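Local coordinates for protein enoyl-CoA hydratase/carnithine racemase (PDB 4NEK) that probably acts as a delta(3)-delta(2)-enoyl-CoA isomerase, shifting the double bond of unsaturated acyl-CoA thioesters, at residues C[121-126]-C[159-164]; C[89-94]-C[200-205]; C[14-19]-C[49-54]. All coordinates share one frame; numbering follows the deposited sequence.

From the N terminus, interaction 3 closes first: 14-19 and 49-54 lie on neighbouring parallel strands, and helix 29-44 runs in the loop between them. Interaction 2 opens next, at 89-94, and closes only when helix 198-208 brings in 200-205. Interaction 1, between 121-126 and 159-164, is nested inside that long loop and joins strand 123-125 to the loop between helices 149-156 and 164-169. Interactions 2 and 3 touch, with Pro93 O 2.9 Å from Phe51 N in a probable hydrogen bond, so the loop held by helix 198-208 also meets strand 50-54, just before strand 94-98 begins. Interaction 1 lies across the chain's centre from interaction 2, their centres about 28 Å apart.

Interaction 1 (C[121-126]-C[159-164]); sequences GTRFHM and GEPFGV
Thr122 reaches the loop through its carbonyl oxygen, which accepts a hydrogen from a water that in turn accepts from Val164 N. Its CG2 lies over a face of the Phe124 ring. The extended side chain of Arg123 runs alongside Pro161 and brings NH2 to 3.7 Å from Pro161 CG. Phe124 forms the single antiparallel bridge, a hydrogen-bonded pair: Phe124 N donates to Phe162 O at 2.8 Å, and Phe162 N donates back to Phe124 O at 2.9 Å. In this crotonase-like fold, strand 123-125 also pairs in parallel with strand 101-103 through the backbones of Arg123 and His125, so the loop borders its other edge. Phe162, with CG crowded between N and carbonyl carbon (chi1 60°), sets its ring face under Phe124 CB, 3.5 Å from the ring centroid. The two rings are near parallel, 12° apart, but slid so that they barely overlap. His125 NE2 donates to Gly159 O at 2.8 Å, in the plane of the imidazole but from above the carbonyl plane, and Pro161 CB covers one ring face. Selenomethionine Met126 brings CE to the edge of the Phe162 ring, 4.0 Å from CZ.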
# COMPACT_ATOMS: atom_id res chain seq x y z
N GLY C 121 -5.94 2.24 -17.98
CA GLY C 121 -4.75 1.99 -18.83
C GLY C 121 -3.73 3.12 -19.00
O GLY C 121 -2.86 3.06 -19.85
N THR C 122 -3.76 4.15 -18.17
CA THR C 122 -2.88 5.29 -18.43
C THR C 122 -1.40 4.95 -18.29
O THR C 122 -0.98 4.26 -17.36
CB THR C 122 -3.19 6.45 -17.50
OG1 THR C 122 -4.60 6.71 -17.53
CG2 THR C 122 -2.46 7.67 -17.89
N ARG C 123 -0.62 5.43 -19.25
CA ARG C 123 0.82 5.18 -19.29
C ARG C 123 1.56 6.53 -19.20
O ARG C 123 1.38 7.39 -20.05
CB ARG C 123 1.13 4.48 -20.56
CG ARG C 123 2.52 3.92 -20.67
CD ARG C 123 2.68 3.22 -22.02
NE ARG C 123 4.09 3.02 -22.27
CZ ARG C 123 4.91 3.86 -22.91
NH1 ARG C 123 4.45 4.98 -23.42
NH2 ARG C 123 6.20 3.56 -23.04
N PHE C 124 2.30 6.72 -18.12
CA PHE C 124 2.99 7.98 -17.88
C PHE C 124 4.43 7.81 -18.30
O PHE C 124 5.02 6.75 -18.10
CB PHE C 124 2.96 8.34 -16.41
CG PHE C 124 1.58 8.48 -15.85
CD1 PHE C 124 0.92 7.37 -15.36
CD2 PHE C 124 0.94 9.71 -15.84
CE1 PHE C 124 -0.37 7.49 -14.87
CE2 PHE C 124 -0.33 9.85 -15.35
CZ PHE C 124 -0.99 8.74 -14.86
N HIS C 125 5.03 8.84 -18.90
CA HIS C 125 6.42 8.69 -19.38
C HIS C 125 7.07 10.02 -19.55
O HIS C 125 6.49 10.91 -20.12
CB HIS C 125 6.40 7.94 -20.71
CG HIS C 125 7.71 7.34 -21.08
ND1 HIS C 125 7.92 6.73 -22.30
CD2 HIS C 125 8.88 7.26 -20.41
CE1 HIS C 125 9.17 6.31 -22.37
NE2 HIS C 125 9.77 6.61 -21.23
N MSE C 126 8.29 10.14 -19.03
CA MSE C 126 9.13 11.32 -19.22
C MSE C 126 10.45 10.92 -19.84
O MSE C 126 11.47 10.91 -19.17
CB MSE C 126 9.35 11.94 -17.86
CG MSE C 126 8.03 12.56 -17.43
SE MSE C 126 8.07 13.01 -15.50
CE MSE C 126 6.21 12.65 -14.94
N GLY C 159 14.57 7.08 -17.42
CA GLY C 159 13.63 7.38 -18.49
C GLY C 159 12.57 6.29 -18.68
O GLY C 159 12.15 6.03 -19.78
N GLU C 160 12.15 5.69 -17.59
CA GLU C 160 11.22 4.59 -17.65
C GLU C 160 9.77 5.00 -17.46
O GLU C 160 9.46 5.84 -16.61
CB GLU C 160 11.56 3.55 -16.60
CG GLU C 160 12.77 2.72 -17.00
CD GLU C 160 13.19 1.72 -15.93
OE1 GLU C 160 12.56 1.72 -14.82
OE2 GLU C 160 14.15 0.95 -16.20
N PRO C 161 8.87 4.40 -18.24
CA PRO C 161 7.47 4.72 -18.11
C PRO C 161 6.92 4.11 -16.86
O PRO C 161 7.51 3.19 -16.32
CB PRO C 161 6.84 4.07 -19.34
CG PRO C 161 7.74 3.00 -19.72
CD PRO C 161 9.11 3.49 -19.36
N PHE C 162 5.81 4.63 -16.35
CA PHE C 162 5.21 4.09 -15.16
C PHE C 162 3.71 4.22 -15.28
O PHE C 162 3.23 4.84 -16.23
CB PHE C 162 5.74 4.79 -13.89
CG PHE C 162 5.48 6.27 -13.85
CD1 PHE C 162 6.35 7.16 -14.49
CD2 PHE C 162 4.38 6.77 -13.19
CE1 PHE C 162 6.12 8.54 -14.46
CE2 PHE C 162 4.13 8.13 -13.16
CZ PHE C 162 5.01 9.02 -13.79
N GLY C 163 3.02 3.59 -14.32
CA GLY C 163 1.60 3.36 -14.39
C GLY C 163 0.88 4.02 -13.25
O GLY C 163 1.49 4.76 -12.46
N VAL C 164 -0.41 3.76 -13.19
CA VAL C 164 -1.29 4.36 -12.21
C VAL C 164 -0.96 3.97 -10.78
O VAL C 164 -1.23 4.76 -9.86
CB VAL C 164 -2.77 4.06 -12.52
CG1 VAL C 164 -3.17 4.71 -13.83
CG2 VAL C 164 -3.04 2.54 -12.58
O HOH W 1 -0.92 2.16 -15.72
O HOH W 2 9.60 8.48 -17.24

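Interaction 2 (C[89-94]-C[200-205]); sequences GARKPV and ILVQIK
Three partners grip Lys205 NZ, which donates to Lys92 O at 2.8 Å, with the ammonium nitrogen above the plane of that carbonyl, and weakly to Ala90 O at 3.2 Å; Asp114 OD2 adds a salt bridge. The extended lysine chain, its CG anti to the backbone N (chi1 174°), passes the loop backbone with CD 3.6 Å from Arg91 O. An alanine here would remove the donor to both carbonyls and the positive partner of Asp114, and would probably loosen the hold of the helix on the loop. One turn earlier, Val202 faces the same loop: CG2 packs 3.7 Å from Arg91 O, and CG1 lies 3.6 Å from Arg91 NH1, where the arginine, bent at chi2 and chi3, crosses it at about a right angle. A water bridges the two segments, donating to both Arg91 O and Val202 O. Pro93 and Leu201 cross obliquely, with Pro93 CG 3.8 Å from Leu201 CD2, and Met157 of a neighbouring subunit packs on both. Glu43 of helix 29-44 takes up the amides of Arg91 and Lys92, and Asp114 accepts from Val94 N, so helix 198-208 rests on the link between helix 79-88 and strand 94-98 of the central sheet.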
# COMPACT_ATOMS: atom_id res chain seq x y z
N GLY C 89 0.98 29.28 -13.58
CA GLY C 89 0.55 30.51 -12.94
C GLY C 89 -0.96 30.71 -12.82
O GLY C 89 -1.42 31.74 -12.31
N ALA C 90 -1.77 29.75 -13.27
CA ALA C 90 -3.22 29.95 -13.23
C ALA C 90 -3.72 30.10 -11.82
O ALA C 90 -3.44 29.26 -10.96
CB ALA C 90 -3.94 28.80 -13.90
N ARG C 91 -4.47 31.17 -11.58
CA ARG C 91 -5.01 31.45 -10.24
C ARG C 91 -6.21 30.57 -9.94
O ARG C 91 -6.45 30.18 -8.80
CB ARG C 91 -5.36 32.93 -10.13
CG ARG C 91 -4.16 33.87 -10.30
CD ARG C 91 -3.38 34.15 -9.00
NE ARG C 91 -4.21 34.60 -7.84
CZ ARG C 91 -3.76 35.16 -6.70
NH1 ARG C 91 -4.64 35.48 -5.76
NH2 ARG C 91 -2.47 35.41 -6.49
N LYS C 92 -6.98 30.24 -10.95
CA LYS C 92 -8.14 29.39 -10.77
C LYS C 92 -7.76 27.91 -10.80
O LYS C 92 -6.75 27.54 -11.35
CB LYS C 92 -9.21 29.68 -11.84
CG LYS C 92 -9.68 31.11 -11.83
CD LYS C 92 -10.72 31.44 -12.93
CE LYS C 92 -11.05 32.93 -12.92
NZ LYS C 92 -12.02 33.32 -13.95
N PRO C 93 -8.58 27.09 -10.21
CA PRO C 93 -8.30 25.67 -10.13
C PRO C 93 -8.36 24.98 -11.46
O PRO C 93 -9.10 25.41 -12.34
CB PRO C 93 -9.43 25.10 -9.25
CG PRO C 93 -10.03 26.28 -8.57
CD PRO C 93 -9.80 27.45 -9.46
N VAL C 94 -7.60 23.90 -11.56
CA VAL C 94 -7.43 23.16 -12.80
C VAL C 94 -7.56 21.67 -12.49
O VAL C 94 -6.87 21.14 -11.65
CB VAL C 94 -6.05 23.43 -13.38
CG1 VAL C 94 -5.84 22.65 -14.65
CG2 VAL C 94 -5.83 24.92 -13.61
N ILE C 200 -12.33 33.03 -2.18
CA ILE C 200 -11.63 32.30 -1.14
C ILE C 200 -10.82 31.14 -1.69
O ILE C 200 -9.66 30.94 -1.34
CB ILE C 200 -12.61 31.68 -0.13
CG1 ILE C 200 -13.60 32.74 0.41
CG2 ILE C 200 -11.85 31.02 1.00
CD1 ILE C 200 -12.95 33.94 1.07
N LEU C 201 -11.43 30.39 -2.59
CA LEU C 201 -10.77 29.25 -3.17
C LEU C 201 -9.47 29.62 -3.82
O LEU C 201 -8.45 28.92 -3.68
CB LEU C 201 -11.65 28.61 -4.20
CG LEU C 201 -11.22 27.22 -4.65
CD1 LEU C 201 -11.02 26.25 -3.50
CD2 LEU C 201 -12.27 26.62 -5.58
N VAL C 202 -9.49 30.72 -4.53
CA VAL C 202 -8.31 31.23 -5.17
C VAL C 202 -7.20 31.57 -4.17
O VAL C 202 -6.02 31.34 -4.44
CB VAL C 202 -8.71 32.47 -6.03
CG1 VAL C 202 -7.56 33.40 -6.32
CG2 VAL C 202 -9.34 32.00 -7.34
N GLN C 203 -7.58 32.11 -3.02
CA GLN C 203 -6.60 32.45 -2.00
C GLN C 203 -6.00 31.20 -1.41
O GLN C 203 -4.81 31.13 -1.10
CB GLN C 203 -7.27 33.21 -0.88
CG GLN C 203 -7.75 34.60 -1.25
CD GLN C 203 -6.58 35.48 -1.65
OE1 GLN C 203 -5.58 35.57 -0.95
NE2 GLN C 203 -6.70 36.10 -2.82
N ILE C 204 -6.83 30.18 -1.24
CA ILE C 204 -6.34 28.92 -0.72
C ILE C 204 -5.33 28.33 -1.67
O ILE C 204 -4.26 27.87 -1.25
CB ILE C 204 -7.49 27.96 -0.49
CG1 ILE C 204 -8.29 28.46 0.74
CG2 ILE C 204 -6.99 26.55 -0.19
CD1 ILE C 204 -9.53 27.63 1.04
N LYS C 205 -5.65 28.34 -2.95
CA LYS C 205 -4.74 27.76 -3.94
C LYS C 205 -3.43 28.54 -3.93
O LYS C 205 -2.36 27.94 -3.96
CB LYS C 205 -5.35 27.75 -5.33
CG LYS C 205 -4.39 27.28 -6.38
CD LYS C 205 -5.08 27.01 -7.69
CE LYS C 205 -3.99 26.87 -8.73
NZ LYS C 205 -4.52 26.41 -10.03
O HOH W 3 -4.82 30.79 -6.93

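Interaction 3 (C[14-19]-C[49-54]); sequences QVVRMN and NVFLIL
Arg17 leaves its strand with CG anti to the backbone N (chi1 -177°) and bends at chi3 (-64°), while Leu54 turns CG anti to its own carbonyl carbon; together these torsions bring Leu54 CD1 over one face of the guanidinium, 3.5 Å from Arg17 NH2. The methyl makes van der Waals contact with this face; the charge is met by Glu183, in a salt bridge with Arg17 NH1, which also bonds to Gly55 O. The same methyl, Leu54 CD1, also packs 3.8 Å from Val15 CG1. On the other face of the sheet, Gln14 runs alongside Phe51, with its amide plane 64° from the ring plane and Gln14 CB 4.0 Å from Phe51 CD1. Val16 CG2 approaches the edge of the same ring.

The backbones form a regular parallel ladder of five hydrogen bonds. Gln14 N donates to Val50 O at 2.8 Å, Leu52 N and Leu54 N donate to Gln14 O and Val16 O, and Val16 N and Met18 N to Leu52 O and Leu54 O. CA-H...O contacts such as Ile53 CA to Val16 O, 3.3 Å, lie between them. These are the two strands of a beta-alpha-beta unit whose crossover is helix 29-44. That helix packs against the face carrying Gln14, Val16 and Phe51, and its Phe39 stacks on the Phe51 ring. Strand 5-10 flanks 14-18, antiparallel, and strand 94-98 flanks 50-54, parallel.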
# COMPACT_ATOMS: atom_id res chain seq x y z
N GLN C 14 -14.66 25.87 -17.39
CA GLN C 14 -14.16 25.96 -18.75
C GLN C 14 -13.48 24.68 -19.18
O GLN C 14 -12.44 24.33 -18.67
CB GLN C 14 -13.18 27.07 -18.91
CG GLN C 14 -12.85 27.20 -20.39
CD GLN C 14 -12.21 28.52 -20.74
OE1 GLN C 14 -12.60 29.56 -20.25
NE2 GLN C 14 -11.21 28.47 -21.60
N VAL C 15 -14.10 23.99 -20.12
CA VAL C 15 -13.62 22.74 -20.61
C VAL C 15 -12.69 23.02 -21.76
O VAL C 15 -13.01 23.79 -22.65
CB VAL C 15 -14.77 21.91 -21.13
CG1 VAL C 15 -14.26 20.59 -21.67
CG2 VAL C 15 -15.77 21.66 -20.03
N VAL C 16 -11.52 22.42 -21.70
CA VAL C 16 -10.46 22.64 -22.69
C VAL C 16 -10.00 21.26 -23.13
O VAL C 16 -9.47 20.53 -22.32
CB VAL C 16 -9.29 23.39 -22.05
CG1 VAL C 16 -8.18 23.57 -23.05
CG2 VAL C 16 -9.74 24.75 -21.52
N ARG C 17 -10.28 20.90 -24.36
CA ARG C 17 -10.08 19.56 -24.82
C ARG C 17 -9.08 19.51 -25.98
O ARG C 17 -9.22 20.25 -26.94
CB ARG C 17 -11.38 18.94 -25.29
CG ARG C 17 -11.16 17.50 -25.70
CD ARG C 17 -12.36 16.89 -26.38
NE ARG C 17 -13.54 16.78 -25.54
CZ ARG C 17 -13.77 15.78 -24.67
NH1 ARG C 17 -12.92 14.77 -24.51
NH2 ARG C 17 -14.85 15.80 -23.95
N MSE C 18 -8.06 18.66 -25.87
CA MSE C 18 -7.12 18.47 -26.96
C MSE C 18 -7.77 17.51 -27.91
O MSE C 18 -8.32 16.50 -27.50
CB MSE C 18 -5.81 17.93 -26.46
CG MSE C 18 -5.16 18.99 -25.55
SE MSE C 18 -3.54 18.23 -24.68
CE MSE C 18 -4.42 17.18 -23.22
N ASN C 19 -7.67 17.84 -29.19
CA ASN C 19 -8.44 17.17 -30.20
C ASN C 19 -7.66 16.91 -31.50
O ASN C 19 -7.99 17.42 -32.54
CB ASN C 19 -9.66 18.01 -30.50
CG ASN C 19 -10.65 17.28 -31.40
OD1 ASN C 19 -10.88 16.09 -31.27
ND2 ASN C 19 -11.25 18.01 -32.31
N ASN C 49 -15.06 29.64 -13.09
CA ASN C 49 -14.49 29.39 -11.79
C ASN C 49 -13.41 28.34 -11.79
O ASN C 49 -12.53 28.40 -10.93
CB ASN C 49 -15.57 28.91 -10.85
CG ASN C 49 -16.54 30.02 -10.48
OD1 ASN C 49 -16.39 31.17 -10.87
ND2 ASN C 49 -17.50 29.68 -9.67
N VAL C 50 -13.46 27.41 -12.74
CA VAL C 50 -12.57 26.26 -12.74
C VAL C 50 -12.29 25.86 -14.17
O VAL C 50 -13.18 25.95 -15.00
CB VAL C 50 -13.28 25.10 -12.03
CG1 VAL C 50 -12.43 23.84 -12.04
CG2 VAL C 50 -13.56 25.47 -10.60
N PHE C 51 -11.10 25.33 -14.43
CA PHE C 51 -10.77 24.67 -15.70
C PHE C 51 -10.83 23.17 -15.61
O PHE C 51 -10.46 22.59 -14.60
CB PHE C 51 -9.35 24.99 -16.11
CG PHE C 51 -9.12 26.45 -16.44
CD1 PHE C 51 -9.32 26.91 -17.70
CD2 PHE C 51 -8.63 27.32 -15.47
CE1 PHE C 51 -9.10 28.24 -18.01
CE2 PHE C 51 -8.39 28.64 -15.77
CZ PHE C 51 -8.64 29.12 -17.03
N LEU C 52 -11.24 22.56 -16.70
CA LEU C 52 -11.16 21.13 -16.83
C LEU C 52 -10.48 20.75 -18.15
O LEU C 52 -10.98 21.05 -19.21
CB LEU C 52 -12.55 20.54 -16.81
CG LEU C 52 -12.66 19.07 -17.19
CD1 LEU C 52 -11.88 18.24 -16.21
CD2 LEU C 52 -14.09 18.62 -17.16
N ILE C 53 -9.33 20.10 -18.06
CA ILE C 53 -8.56 19.73 -19.23
C ILE C 53 -8.73 18.29 -19.56
O ILE C 53 -8.50 17.45 -18.72
CB ILE C 53 -7.07 19.88 -18.98
CG1 ILE C 53 -6.76 21.27 -18.49
CG2 ILE C 53 -6.27 19.66 -20.25
CD1 ILE C 53 -5.38 21.28 -17.88
N LEU C 54 -9.05 18.04 -20.81
CA LEU C 54 -9.37 16.70 -21.31
C LEU C 54 -8.60 16.38 -22.57
O LEU C 54 -8.12 17.28 -23.26
CB LEU C 54 -10.85 16.62 -21.71
CG LEU C 54 -11.82 16.99 -20.59
CD1 LEU C 54 -13.27 16.96 -21.07
CD2 LEU C 54 -11.65 16.06 -19.42